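Local coordinates for protein 6-carboxyhexanoate--CoA ligase (Aquifex aeolicus, PDB 5TV5) that is a CoA ligase of the BioW family, built from an antiparallel, a parallel and a mixed sheet combined with helices, at residues L3-M8 against K49-K54; V134-F139 against F168-C173; R9-G14 against F43-V48; A115-I120 against R215-S220. All coordinates share one frame; numbering follows the deposited sequence.

Contact 1. Residues L3-M8 against K49-K54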
loop_
_atom_site.group_PDB
_atom_site.type_symbol
_atom_site.label_atom_id
_atom_site.label_comp_id
_atom_site.label_asym_id
_atom_site.label_seq_id
_atom_site.Cartn_x
_atom_site.Cartn_y
_atom_site.Cartn_z
ATOM N N LEU A 3 11.007 21.175 1.139
ATOM C CA LEU A 3 10.786 19.754 0.852
ATOM C C LEU A 3 10.859 19.451 -0.626
ATOM O O LEU A 3 10.463 20.268 -1.452
ATOM C CB LEU A 3 9.433 19.277 1.376
ATOM C CG LEU A 3 9.244 18.944 2.856
ATOM C CD1 LEU A 3 7.807 18.545 3.098
ATOM C CD2 LEU A 3 10.155 17.809 3.278
ATOM N N PHE A 4 11.373 18.269 -0.960
ATOM C CA PHE A 4 11.424 17.785 -2.334
ATOM C C PHE A 4 10.907 16.359 -2.368
ATOM O O PHE A 4 11.290 15.533 -1.530
ATOM C CB PHE A 4 12.839 17.829 -2.913
ATOM C CG PHE A 4 13.375 19.214 -3.079
ATOM C CD1 PHE A 4 13.856 19.927 -1.976
ATOM C CD2 PHE A 4 13.384 19.820 -4.327
ATOM C CE1 PHE A 4 14.341 21.216 -2.117
ATOM C CE2 PHE A 4 13.868 21.113 -4.482
ATOM C CZ PHE A 4 14.346 21.816 -3.374
ATOM N N SER A 5 10.032 16.079 -3.323
ATOM C CA SER A 5 9.572 14.728 -3.575
ATOM C C SER A 5 10.523 14.085 -4.571
ATOM O O SER A 5 10.708 14.600 -5.681
ATOM C CB SER A 5 8.144 14.742 -4.108
ATOM O OG SER A 5 7.979 13.809 -5.160
ATOM N N VAL A 6 11.155 12.986 -4.170
ATOM C CA VAL A 6 12.009 12.217 -5.061
ATOM C C VAL A 6 11.296 10.909 -5.337
ATOM O O VAL A 6 11.108 10.088 -4.430
ATOM C CB VAL A 6 13.400 11.970 -4.471
ATOM C CG1 VAL A 6 14.312 11.323 -5.544
ATOM C CG2 VAL A 6 13.971 13.264 -3.938
ATOM N N ARG A 7 10.918 10.709 -6.588
ATOM C CA ARG A 7 10.243 9.504 -7.022
ATOM C C ARG A 7 11.113 8.813 -8.056
ATOM O O ARG A 7 11.666 9.467 -8.947
ATOM C CB ARG A 7 8.857 9.829 -7.624
ATOM C CG ARG A 7 7.847 10.338 -6.627
ATOM C CD ARG A 7 6.730 11.077 -7.311
ATOM N NE ARG A 7 5.972 10.247 -8.253
ATOM C CZ ARG A 7 5.221 10.732 -9.249
ATOM N NH1 ARG A 7 5.135 12.044 -9.460
ATOM N NH2 ARG A 7 4.564 9.899 -10.050
ATOM N N MET A 8 11.242 7.489 -7.948
ATOM C CA MET A 8 11.939 6.760 -8.992
ATOM C C MET A 8 11.184 5.484 -9.312
ATOM O O MET A 8 10.543 4.884 -8.448
ATOM C CB MET A 8 13.405 6.458 -8.613
ATOM C CG MET A 8 13.651 5.112 -7.990
ATOM S SD MET A 8 13.881 3.719 -9.108
ATOM C CE MET A 8 14.054 2.456 -7.833
ATOM N N LYS A 49 12.280 11.431 -10.788
ATOM C CA LYS A 49 11.669 12.744 -10.844
ATOM C C LYS A 49 11.808 13.419 -9.484
ATOM O O LYS A 49 11.318 12.898 -8.478
ATOM C CB LYS A 49 10.208 12.607 -11.257
ATOM C CG LYS A 49 9.518 13.877 -11.665
ATOM C CD LYS A 49 8.048 13.580 -11.994
ATOM C CE LYS A 49 7.899 12.733 -13.271
ATOM N NZ LYS A 49 6.493 12.241 -13.494
ATOM N N VAL A 50 12.480 14.567 -9.457
ATOM C CA VAL A 50 12.614 15.392 -8.262
ATOM C C VAL A 50 11.683 16.597 -8.362
ATOM O O VAL A 50 11.688 17.321 -9.367
ATOM C CB VAL A 50 14.063 15.849 -8.063
ATOM C CG1 VAL A 50 14.167 16.785 -6.842
ATOM C CG2 VAL A 50 14.940 14.627 -7.910
ATOM N N GLU A 51 10.917 16.842 -7.302
ATOM C CA GLU A 51 9.874 17.851 -7.351
ATOM C C GLU A 51 9.851 18.659 -6.068
ATOM O O GLU A 51 9.819 18.091 -4.977
ATOM C CB GLU A 51 8.508 17.205 -7.590
ATOM C CG GLU A 51 8.096 17.202 -9.068
ATOM C CD GLU A 51 6.687 16.666 -9.285
ATOM O OE1 GLU A 51 6.442 15.476 -8.938
ATOM O OE2 GLU A 51 5.835 17.442 -9.795
ATOM N N LYS A 52 9.837 19.981 -6.208
ATOM C CA LYS A 52 9.655 20.867 -5.068
ATOM C C LYS A 52 8.211 20.793 -4.580
ATOM O O LYS A 52 7.273 20.994 -5.351
ATOM C CB LYS A 52 10.028 22.296 -5.454
ATOM C CG LYS A 52 10.261 23.251 -4.296
ATOM C CD LYS A 52 10.972 24.488 -4.812
ATOM C CE LYS A 52 11.912 25.083 -3.771
ATOM N NZ LYS A 52 13.052 25.775 -4.447
ATOM N N VAL A 53 8.048 20.488 -3.297
ATOM C CA VAL A 53 6.738 20.355 -2.674
ATOM C C VAL A 53 6.120 21.740 -2.507
ATOM O O VAL A 53 6.780 22.677 -2.044
ATOM C CB VAL A 53 6.891 19.612 -1.331
ATOM C CG1 VAL A 53 5.654 19.717 -0.443
ATOM C CG2 VAL A 53 7.265 18.141 -1.573
ATOM N N LYS A 54 4.853 21.885 -2.906
ATOM C CA LYS A 54 4.142 23.171 -2.772
ATOM C C LYS A 54 3.480 23.274 -1.396
ATOM O O LYS A 54 3.928 24.030 -0.530
ATOM C CB LYS A 54 3.118 23.333 -3.903
ATOM C CG LYS A 54 3.659 23.050 -5.313
ATOM C CD LYS A 54 3.628 24.284 -6.207
ATOM C CE LYS A 54 4.729 25.273 -5.829
ATOM N NZ LYS A 54 4.667 26.541 -6.623
HETATM O O HOH W 1 8.717 13.693 -7.626
#
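Phe4 and Lys52 run side by side in the same direction, the ring laid along the aliphatic part of the lysine. CG of Phe4 stands anti to the carbonyl carbon (chi1 -66°), which turns CD2 over the neighbouring strand to 3.9 Å from Lys52 CA, while CZ meets Lys52 CE at 4.1 Å. The same CD2 also touches Val50 CG1 at 4.0 Å. Val50 in turn sets its other branch, CG2, against CG1 of Val6, and Val6 continues inward onto Leu29, Val33 and Leu36 of helix 29-38. Phe4, Val6, Val50 and Lys52 share one face of an antiparallel sheet in which strand 4-12 is central, between strands 15-24 and 45-52. Phe4-Lys52 and Val6-Val50 are non-hydrogen-bonded pairs; Ser5-Glu51 and Arg7-Lys49 are the hydrogen-bonded ones, with Arg7 N to Lys49 O at 2.9 Å and nearly straight. Beyond the last pair, Val53 N still reaches Leu3 O at 3.0 Å, from above the carbonyl plane, and the CB atoms of Leu3 and Val53 meet at 3.7 Å. The opposite face is polar. The Arg7 chain bends at chi3 (61°), and Glu51 OE1 lies at the edge of its guanidinium, in a long salt bridge to NH1. Arg7 NH1 is 4.3 Å from Lys49 NZ, and the Glu51 carboxylate may partly offset these like charges. A water lies between Ser5 OG and Lys49 O and probably donates to the latter.

Contact 2. Residues V134-F139 against F168-C173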
loop_
_atom_site.group_PDB
_atom_site.type_symbol
_atom_site.label_atom_id
_atom_site.label_comp_id
_atom_site.label_asym_id
_atom_site.label_seq_id
_atom_site.Cartn_x
_atom_site.Cartn_y
_atom_site.Cartn_z
ATOM N N VAL A 134 -5.417 2.566 -9.008
ATOM C CA VAL A 134 -5.149 3.884 -8.436
ATOM C C VAL A 134 -3.968 3.783 -7.469
ATOM O O VAL A 134 -4.089 3.230 -6.366
ATOM C CB VAL A 134 -6.393 4.483 -7.768
ATOM C CG1 VAL A 134 -6.024 5.745 -7.030
ATOM C CG2 VAL A 134 -7.415 4.822 -8.833
ATOM N N ARG A 135 -2.827 4.347 -7.885
ATOM C CA ARG A 135 -1.603 4.312 -7.093
ATOM C C ARG A 135 -1.574 5.464 -6.093
ATOM O O ARG A 135 -1.674 6.622 -6.490
ATOM C CB ARG A 135 -0.362 4.392 -8.002
ATOM C CG ARG A 135 0.182 3.060 -8.513
ATOM C CD ARG A 135 1.590 2.725 -7.972
ATOM N NE ARG A 135 2.634 3.546 -8.590
ATOM C CZ ARG A 135 3.612 4.173 -7.931
ATOM N NH1 ARG A 135 3.741 4.070 -6.607
ATOM N NH2 ARG A 135 4.487 4.901 -8.613
ATOM N N THR A 136 -1.388 5.143 -4.808
ATOM C CA THR A 136 -1.152 6.161 -3.789
ATOM C C THR A 136 0.313 6.584 -3.799
ATOM O O THR A 136 1.209 5.737 -3.793
ATOM C CB THR A 136 -1.517 5.659 -2.388
ATOM O OG1 THR A 136 -2.744 4.923 -2.418
ATOM C CG2 THR A 136 -1.639 6.830 -1.420
ATOM N N ILE A 137 0.552 7.895 -3.790
ATOM C CA ILE A 137 1.894 8.456 -3.888
ATOM C C ILE A 137 1.959 9.665 -2.975
ATOM O O ILE A 137 1.050 9.884 -2.173
ATOM C CB ILE A 137 2.274 8.832 -5.341
ATOM C CG1 ILE A 137 1.417 10.009 -5.884
ATOM C CG2 ILE A 137 2.187 7.599 -6.255
ATOM C CD1 ILE A 137 2.060 10.826 -7.022
ATOM N N HIS A 138 3.033 10.439 -3.088
ATOM C CA HIS A 138 3.273 11.647 -2.301
ATOM C C HIS A 138 2.966 11.442 -0.809
ATOM O O HIS A 138 2.291 12.241 -0.169
ATOM C CB HIS A 138 2.500 12.845 -2.877
ATOM C CG HIS A 138 2.881 13.213 -4.293
ATOM N ND1 HIS A 138 4.126 12.951 -4.836
ATOM C CD2 HIS A 138 2.170 13.825 -5.278
ATOM C CE1 HIS A 138 4.165 13.386 -6.085
ATOM N NE2 HIS A 138 2.993 13.923 -6.378
ATOM N N PHE A 139 3.502 10.365 -0.242
ATOM C CA PHE A 139 3.553 10.170 1.202
ATOM C C PHE A 139 4.980 9.780 1.571
ATOM O O PHE A 139 5.749 9.350 0.709
ATOM C CB PHE A 139 2.549 9.095 1.660
ATOM C CG PHE A 139 2.885 7.717 1.158
ATOM C CD1 PHE A 139 3.726 6.846 1.908
ATOM C CD2 PHE A 139 2.422 7.296 -0.080
ATOM C CE1 PHE A 139 4.061 5.588 1.431
ATOM C CE2 PHE A 139 2.750 6.041 -0.560
ATOM C CZ PHE A 139 3.582 5.179 0.202
ATOM N N PHE A 168 -1.448 4.177 5.871
ATOM C CA PHE A 168 -1.877 5.231 6.772
ATOM C C PHE A 168 -2.186 6.526 6.029
ATOM O O PHE A 168 -3.000 7.334 6.505
ATOM C CB PHE A 168 -0.839 5.487 7.858
ATOM C CG PHE A 168 -1.343 6.393 8.917
ATOM C CD1 PHE A 168 -2.237 5.915 9.877
ATOM C CD2 PHE A 168 -1.003 7.734 8.917
ATOM C CE1 PHE A 168 -2.756 6.757 10.857
ATOM C CE2 PHE A 168 -1.520 8.591 9.883
ATOM C CZ PHE A 168 -2.394 8.102 10.863
ATOM N N LYS A 169 -1.552 6.752 4.877
ATOM C CA LYS A 169 -2.009 7.850 4.041
ATOM C C LYS A 169 -3.388 7.540 3.479
ATOM O O LYS A 169 -4.267 8.413 3.481
ATOM C CB LYS A 169 -1.007 8.145 2.926
ATOM C CG LYS A 169 -1.634 8.767 1.674
ATOM C CD LYS A 169 -1.026 10.122 1.285
ATOM C CE LYS A 169 -1.353 10.436 -0.183
ATOM N NZ LYS A 169 -1.141 11.849 -0.614
ATOM N N ASN A 170 -3.606 6.284 3.052
ATOM C CA ASN A 170 -4.900 5.853 2.536
ATOM C C ASN A 170 -6.019 6.102 3.539
ATOM O O ASN A 170 -7.107 6.561 3.161
ATOM C CB ASN A 170 -4.858 4.375 2.185
ATOM C CG ASN A 170 -3.853 4.060 1.148
ATOM O OD1 ASN A 170 -3.141 3.071 1.258
ATOM N ND2 ASN A 170 -3.786 4.880 0.115
ATOM N N LEU A 171 -5.778 5.788 4.822
ATOM C CA LEU A 171 -6.798 6.030 5.837
ATOM C C LEU A 171 -6.978 7.515 6.100
ATOM O O LEU A 171 -8.090 7.955 6.401
ATOM C CB LEU A 171 -6.459 5.298 7.137
ATOM C CG LEU A 171 -6.441 3.769 7.035
ATOM C CD1 LEU A 171 -6.060 3.109 8.359
ATOM C CD2 LEU A 171 -7.760 3.242 6.530
ATOM N N PHE A 172 -5.902 8.298 6.008
ATOM C CA PHE A 172 -6.027 9.741 6.158
ATOM C C PHE A 172 -6.829 10.336 5.005
ATOM O O PHE A 172 -7.613 11.271 5.204
ATOM C CB PHE A 172 -4.641 10.378 6.241
ATOM C CG PHE A 172 -4.652 11.886 6.160
ATOM C CD1 PHE A 172 -4.769 12.655 7.310
ATOM C CD2 PHE A 172 -4.535 12.539 4.928
ATOM C CE1 PHE A 172 -4.772 14.061 7.237
ATOM C CE2 PHE A 172 -4.544 13.932 4.849
ATOM C CZ PHE A 172 -4.656 14.697 6.010
ATOM N N CYS A 173 -6.658 9.792 3.800
ATOM C CA CYS A 173 -7.322 10.264 2.594
ATOM C C CYS A 173 -8.769 9.764 2.454
ATOM O O CYS A 173 -9.400 10.000 1.408
ATOM C CB CYS A 173 -6.475 9.859 1.369
ATOM S SG CYS A 173 -5.042 10.973 1.019
#
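Lys169 reaches from helix 158-172 across to the loop that leads into strand 139-141, and its methylene chain does most of the touching. It slides past Thr136 in the opposite direction, with Lys169 CG 3.7 Å from Thr136 CG2. That methyl faces the lysine because it stands anti to the backbone N of Thr136, whereas OG1 lies beside that N (chi1 -42°). At the start of strand 139-141, CB of Phe139 packs on Lys169 CD at 3.7 Å. The lysine chain bends at chi2 (123°) and then runs out straight, carrying CE to 3.2 Å from Ile137 O. Its ammonium makes a weak bond to His138 O, NZ to O 3.5 Å, and has another partner in Cys230 O; the position of NZ is less certain than the rest. Asn170, one residue along the helix, crosses Thr136 at a slant. Helix 224-233 joins the two parts further: Leu231 touches both Thr136 and Asn170, and Cys173, just past the helix end, forms a disulfide with Cys230. Thr136 OG1 is hydrogen-bonded to Tyr217 OH. With apolar groups packed along the lysine chain, the carbonyl oxygens of His138 and Cys230 would probably stabilise the ammonium, if NZ is placed correctly.

Contact 3. Residues R9-G14 against F43-V48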
loop_
_atom_site.group_PDB
_atom_site.type_symbol
_atom_site.label_atom_id
_atom_site.label_comp_id
_atom_site.label_asym_id
_atom_site.label_seq_id
_atom_site.Cartn_x
_atom_site.Cartn_y
_atom_site.Cartn_z
ATOM N N ARG A 9 11.268 5.098 -10.586
ATOM C CA ARG A 9 10.701 3.877 -11.138
ATOM C C ARG A 9 11.767 3.272 -12.031
ATOM O O ARG A 9 12.624 3.989 -12.555
ATOM C CB ARG A 9 9.400 4.137 -11.943
ATOM C CG ARG A 9 9.557 5.091 -13.130
ATOM C CD ARG A 9 8.204 5.454 -13.822
ATOM N NE ARG A 9 8.393 6.517 -14.816
ATOM C CZ ARG A 9 8.633 6.291 -16.102
ATOM N NH1 ARG A 9 8.684 5.041 -16.562
ATOM N NH2 ARG A 9 8.824 7.308 -16.923
ATOM N N ALA A 10 11.733 1.949 -12.178
ATOM C CA ALA A 10 12.777 1.280 -12.939
ATOM C C ALA A 10 12.208 0.028 -13.589
ATOM O O ALA A 10 11.290 -0.592 -13.054
ATOM C CB ALA A 10 13.980 0.953 -12.051
ATOM N N GLN A 11 12.747 -0.330 -14.759
ATOM C CA GLN A 11 12.235 -1.448 -15.545
ATOM C C GLN A 11 13.378 -2.325 -16.020
ATOM O O GLN A 11 14.508 -1.873 -16.166
ATOM C CB GLN A 11 11.466 -1.002 -16.795
ATOM C CG GLN A 11 10.122 -0.390 -16.542
ATOM C CD GLN A 11 9.966 0.894 -17.316
ATOM O OE1 GLN A 11 10.417 1.002 -18.465
ATOM N NE2 GLN A 11 9.365 1.901 -16.679
ATOM N N LYS A 12 13.056 -3.591 -16.282
ATOM C CA LYS A 12 13.930 -4.490 -17.029
ATOM C C LYS A 12 13.079 -5.185 -18.080
ATOM O O LYS A 12 12.037 -5.763 -17.751
ATOM C CB LYS A 12 14.623 -5.524 -16.133
ATOM C CG LYS A 12 15.344 -6.615 -16.948
ATOM C CD LYS A 12 16.234 -7.542 -16.103
ATOM C CE LYS A 12 15.453 -8.643 -15.371
ATOM N NZ LYS A 12 14.806 -8.204 -14.085
ATOM N N ASN A 13 13.514 -5.102 -19.341
ATOM C CA ASN A 13 12.811 -5.694 -20.478
ATOM C C ASN A 13 11.341 -5.267 -20.513
ATOM O O ASN A 13 10.432 -6.082 -20.698
ATOM C CB ASN A 13 12.951 -7.215 -20.459
ATOM C CG ASN A 13 14.401 -7.664 -20.383
ATOM O OD1 ASN A 13 15.267 -7.120 -21.069
ATOM N ND2 ASN A 13 14.671 -8.660 -19.550
ATOM N N GLY A 14 11.111 -3.969 -20.322
ATOM C CA GLY A 14 9.780 -3.409 -20.436
ATOM C C GLY A 14 8.843 -3.690 -19.281
ATOM O O GLY A 14 7.632 -3.460 -19.412
ATOM N N PHE A 43 18.409 -3.225 -13.680
ATOM C CA PHE A 43 17.449 -2.478 -14.484
ATOM C C PHE A 43 18.084 -2.076 -15.810
ATOM O O PHE A 43 19.301 -1.905 -15.903
ATOM C CB PHE A 43 16.992 -1.224 -13.762
ATOM C CG PHE A 43 18.080 -0.201 -13.596
ATOM C CD1 PHE A 43 18.975 -0.287 -12.530
ATOM C CD2 PHE A 43 18.218 0.846 -14.497
ATOM C CE1 PHE A 43 19.984 0.661 -12.358
ATOM C CE2 PHE A 43 19.232 1.785 -14.338
ATOM C CZ PHE A 43 20.120 1.686 -13.258
ATOM N N ASP A 44 17.260 -1.912 -16.840
ATOM C CA ASP A 44 17.730 -1.295 -18.075
ATOM C C ASP A 44 17.102 0.077 -18.368
ATOM O O ASP A 44 17.563 0.764 -19.288
ATOM C CB ASP A 44 17.533 -2.250 -19.269
ATOM C CG ASP A 44 16.069 -2.602 -19.540
ATOM O OD1 ASP A 44 15.167 -2.020 -18.909
ATOM O OD2 ASP A 44 15.818 -3.464 -20.415
ATOM N N PHE A 45 16.104 0.509 -17.594
ATOM C CA PHE A 45 15.547 1.855 -17.637
ATOM C C PHE A 45 15.165 2.267 -16.224
ATOM O O PHE A 45 14.702 1.443 -15.425
ATOM C CB PHE A 45 14.310 1.967 -18.537
ATOM C CG PHE A 45 13.684 3.351 -18.532
ATOM C CD1 PHE A 45 12.726 3.703 -17.586
ATOM C CD2 PHE A 45 14.072 4.311 -19.459
ATOM C CE1 PHE A 45 12.173 4.965 -17.571
ATOM C CE2 PHE A 45 13.511 5.581 -19.445
ATOM C CZ PHE A 45 12.564 5.903 -18.498
ATOM N N MET A 46 15.367 3.542 -15.926
ATOM C CA MET A 46 15.069 4.091 -14.613
ATOM C C MET A 46 14.852 5.582 -14.798
ATOM O O MET A 46 15.602 6.243 -15.522
ATOM C CB MET A 46 16.198 3.811 -13.613
ATOM C CG MET A 46 16.202 4.687 -12.359
ATOM S SD MET A 46 17.351 4.113 -11.054
ATOM C CE MET A 46 18.120 5.650 -10.661
ATOM N N ASN A 47 13.795 6.089 -14.190
ATOM C CA ASN A 47 13.484 7.503 -14.195
ATOM C C ASN A 47 13.411 7.954 -12.751
ATOM O O ASN A 47 12.934 7.213 -11.881
ATOM C CB ASN A 47 12.164 7.800 -14.937
ATOM C CG ASN A 47 12.118 9.212 -15.483
ATOM O OD1 ASN A 47 11.639 10.130 -14.818
ATOM N ND2 ASN A 47 12.643 9.398 -16.693
ATOM N N VAL A 48 13.947 9.144 -12.497
ATOM C CA VAL A 48 13.978 9.748 -11.171
ATOM C C VAL A 48 13.462 11.170 -11.323
ATOM O O VAL A 48 14.112 12.012 -11.953
ATOM C CB VAL A 48 15.381 9.721 -10.555
ATOM C CG1 VAL A 48 15.396 10.460 -9.259
ATOM C CG2 VAL A 48 15.838 8.274 -10.360
HETATM O O HOH W 2 12.661 -1.822 -19.966
#
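One face of the Arg9 guanidinium is covered by Asn47 CB, which sits 3.6 Å above the plane and offset toward the rim. The guanidinium and the Asn47 amide are turned only 18° apart, the two side chains running the same way. Phe45 crosses Arg9 at a slant, its CE1 3.6 Å from Arg9 NH1, and lies alongside Gln11, whose OE1 comes to 3.7 Å from Phe45 CD1. Within segment 43-48, the Phe43 ring has Met46 SD over one face and Phe45 N at its edge. A chi1 of 59° and an extended chain carry the Arg9 guanidinium across to Asn47 and Phe45. The strands are antiparallel, and at its end the ladder carries a classic beta bulge: Asp44 and Phe45 both face Gln11. Gln11 O accepts from both amides, Asp44 N at 2.8 Å and Phe45 N at 3.2 Å. On the face of Ala10 and Met46, Ala10 CB packs on Met46 CB, and also on CB of Phe43 in the preceding loop. Asp44 turns its carboxylate to the end of strand 4-12, where Asn13 N meets OD2 at 3.0 Å from above the carboxylate plane. A water accepts from Gly14 N and donates to Asp44 OD1.

Contact 4. Residues A115-I120 against R215-S220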
loop_
_atom_site.group_PDB
_atom_site.type_symbol
_atom_site.label_atom_id
_atom_site.label_comp_id
_atom_site.label_asym_id
_atom_site.label_seq_id
_atom_site.Cartn_x
_atom_site.Cartn_y
_atom_site.Cartn_z
ATOM N N ALA A 115 -4.198 0.169 -6.694
ATOM C CA ALA A 115 -5.242 -0.449 -5.906
ATOM C C ALA A 115 -6.556 -0.502 -6.676
ATOM O O ALA A 115 -6.866 0.387 -7.472
ATOM C CB ALA A 115 -5.421 0.317 -4.588
ATOM N N VAL A 116 -7.310 -1.577 -6.450
ATOM C CA VAL A 116 -8.738 -1.576 -6.721
ATOM C C VAL A 116 -9.418 -0.643 -5.728
ATOM O O VAL A 116 -9.066 -0.615 -4.538
ATOM C CB VAL A 116 -9.306 -3.005 -6.620
ATOM C CG1 VAL A 116 -10.844 -3.012 -6.705
ATOM C CG2 VAL A 116 -8.700 -3.895 -7.697
ATOM N N LEU A 117 -10.378 0.152 -6.223
ATOM C CA LEU A 117 -11.253 0.974 -5.388
ATOM C C LEU A 117 -12.642 0.348 -5.416
ATOM O O LEU A 117 -13.342 0.411 -6.434
ATOM C CB LEU A 117 -11.288 2.425 -5.858
ATOM C CG LEU A 117 -9.925 3.103 -6.008
ATOM C CD1 LEU A 117 -10.119 4.532 -6.477
ATOM C CD2 LEU A 117 -9.149 3.064 -4.710
ATOM N N MET A 118 -13.024 -0.268 -4.308
ATOM C CA MET A 118 -14.244 -1.050 -4.233
ATOM C C MET A 118 -15.316 -0.234 -3.534
ATOM O O MET A 118 -15.062 0.374 -2.484
ATOM C CB MET A 118 -14.013 -2.370 -3.490
ATOM C CG MET A 118 -15.289 -3.194 -3.271
ATOM S SD MET A 118 -14.955 -4.924 -2.906
ATOM C CE MET A 118 -14.461 -5.501 -4.536
ATOM N N ASP A 119 -16.506 -0.220 -4.124
ATOM C CA ASP A 119 -17.661 0.349 -3.457
ATOM C C ASP A 119 -17.922 -0.401 -2.158
ATOM O O ASP A 119 -18.168 -1.610 -2.163
ATOM C CB ASP A 119 -18.878 0.277 -4.378
ATOM C CG ASP A 119 -20.109 0.917 -3.761
ATOM O OD1 ASP A 119 -20.757 0.270 -2.920
ATOM O OD2 ASP A 119 -20.413 2.075 -4.096
ATOM N N ILE A 120 -17.868 0.314 -1.038
ATOM C CA ILE A 120 -17.991 -0.341 0.256
ATOM C C ILE A 120 -19.380 -0.923 0.498
ATOM O O ILE A 120 -19.552 -1.752 1.392
ATOM C CB ILE A 120 -17.572 0.686 1.327
ATOM C CG1 ILE A 120 -17.384 0.028 2.680
ATOM C CG2 ILE A 120 -18.560 1.822 1.389
ATOM C CD1 ILE A 120 -16.536 0.832 3.562
ATOM N N ARG A 215 -3.851 -4.820 -3.714
ATOM C CA ARG A 215 -4.532 -3.986 -2.728
ATOM C C ARG A 215 -5.975 -3.709 -3.136
ATOM O O ARG A 215 -6.265 -3.509 -4.320
ATOM C CB ARG A 215 -3.808 -2.651 -2.551
ATOM C CG ARG A 215 -2.584 -2.685 -1.661
ATOM C CD ARG A 215 -1.903 -1.319 -1.663
ATOM N NE ARG A 215 -0.995 -1.151 -0.538
ATOM C CZ ARG A 215 0.275 -1.555 -0.556
ATOM N NH1 ARG A 215 0.749 -2.146 -1.650
ATOM N NH2 ARG A 215 1.062 -1.383 0.512
ATOM N N VAL A 216 -6.879 -3.669 -2.153
ATOM C CA VAL A 216 -8.258 -3.247 -2.370
ATOM C C VAL A 216 -8.592 -2.169 -1.358
ATOM O O VAL A 216 -8.400 -2.370 -0.153
ATOM C CB VAL A 216 -9.266 -4.403 -2.251
ATOM C CG1 VAL A 216 -10.691 -3.841 -2.099
ATOM C CG2 VAL A 216 -9.188 -5.284 -3.482
ATOM N N TYR A 217 -9.100 -1.029 -1.845
ATOM C CA TYR A 217 -9.465 0.107 -1.005
ATOM C C TYR A 217 -10.982 0.169 -0.903
ATOM O O TYR A 217 -11.666 0.407 -1.905
ATOM C CB TYR A 217 -8.915 1.423 -1.555
ATOM C CG TYR A 217 -7.413 1.612 -1.531
ATOM C CD1 TYR A 217 -6.564 0.693 -0.898
ATOM C CD2 TYR A 217 -6.835 2.727 -2.127
ATOM C CE1 TYR A 217 -5.185 0.878 -0.877
ATOM C CE2 TYR A 217 -5.461 2.917 -2.118
ATOM C CZ TYR A 217 -4.636 1.996 -1.489
ATOM O OH TYR A 217 -3.266 2.206 -1.478
ATOM N N PHE A 218 -11.501 -0.053 0.300
ATOM C CA PHE A 218 -12.933 0.044 0.551
ATOM C C PHE A 218 -13.291 1.504 0.765
ATOM O O PHE A 218 -12.805 2.140 1.707
ATOM C CB PHE A 218 -13.336 -0.799 1.758
ATOM C CG PHE A 218 -13.067 -2.264 1.578
ATOM C CD1 PHE A 218 -14.007 -3.077 0.960
ATOM C CD2 PHE A 218 -11.855 -2.827 2.005
ATOM C CE1 PHE A 218 -13.761 -4.428 0.782
ATOM C CE2 PHE A 218 -11.609 -4.169 1.835
ATOM C CZ PHE A 218 -12.561 -4.974 1.226
ATOM N N VAL A 219 -14.114 2.042 -0.130
ATOM C CA VAL A 219 -14.369 3.475 -0.175
ATOM C C VAL A 219 -15.854 3.698 -0.365
ATOM O O VAL A 219 -16.563 2.853 -0.916
ATOM C CB VAL A 219 -13.557 4.168 -1.291
ATOM C CG1 VAL A 219 -12.093 4.351 -0.854
ATOM C CG2 VAL A 219 -13.625 3.344 -2.561
ATOM N N SER A 220 -16.325 4.836 0.123
ATOM C CA SER A 220 -17.700 5.258 -0.111
ATOM C C SER A 220 -17.777 6.029 -1.427
ATOM O O SER A 220 -17.065 7.021 -1.626
ATOM C CB SER A 220 -18.214 6.106 1.050
ATOM O OG SER A 220 -19.623 6.239 0.975
#
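Ala115 CB sits almost squarely over the ring of Tyr217, 3.5 Å from the centroid and 7° off the ring normal, a CH-pi contact. It lies at the start of a parallel strand pair, 116-119 beside 214-219, at one border of the mixed six-stranded sheet. The axes of the short strand segments are twisted by 35°, yet five backbone hydrogen bonds join them, from Val116 N to Arg215 O through to Ile120 N to Val219 O. A chi1 of -68° keeps the Tyr217 ring on the side of its own backbone N, beneath Ala115 CB and also within 3.5 Å of Leu117 CD2, measured to Tyr217 CD2. Its hydroxyl bonds to Thr136 OG1, and helices 158-172 and 224-233 cover this face through Leu166 and Leu231. Val116, Val216, Met118 and Phe218 occupy the other face, the last three against helix 91-103. There Val216 CG1 lies over the Phe218 ring, offset toward its rim, and meets Met118 CB at 3.9 Å. Met118 and Phe218 run side by side, the thioether making an oblique Met-aromatic contact. Past the last bridge, Ile120 crosses Phe218 at about a right angle, with Ile120 CD1 4.0 Å from Phe218 CB, while Ile120 CG2 comes to 3.2 Å from Val219 O.

How the contacts relate
Contacts 1 and 3 are successive parts of one strand pair, 4-12 with 45-52; contact 3 is nested in the loop closed by contact 1, and Met8 CB packs on Val48 CG2 at 3.5 Å where they join. Contact 2 lies between the antiparallel sheet and the mixed sheet, touching both. On one side His138 CE1 lies 3.7 Å from Arg7 CD of contact 1; on the other, Tyr217 OH of contact 4 is 2.9 Å from Thr136 OG1, and Val134 CG2 touches Leu117 CD1. Contact 2 is also nested within the loop closed by contact 4, their centres about 12 Å apart. Contacts 1 and 4 do not meet: about 14 Å separates their nearest atoms, and about 15 Å those of contacts 3 and 4.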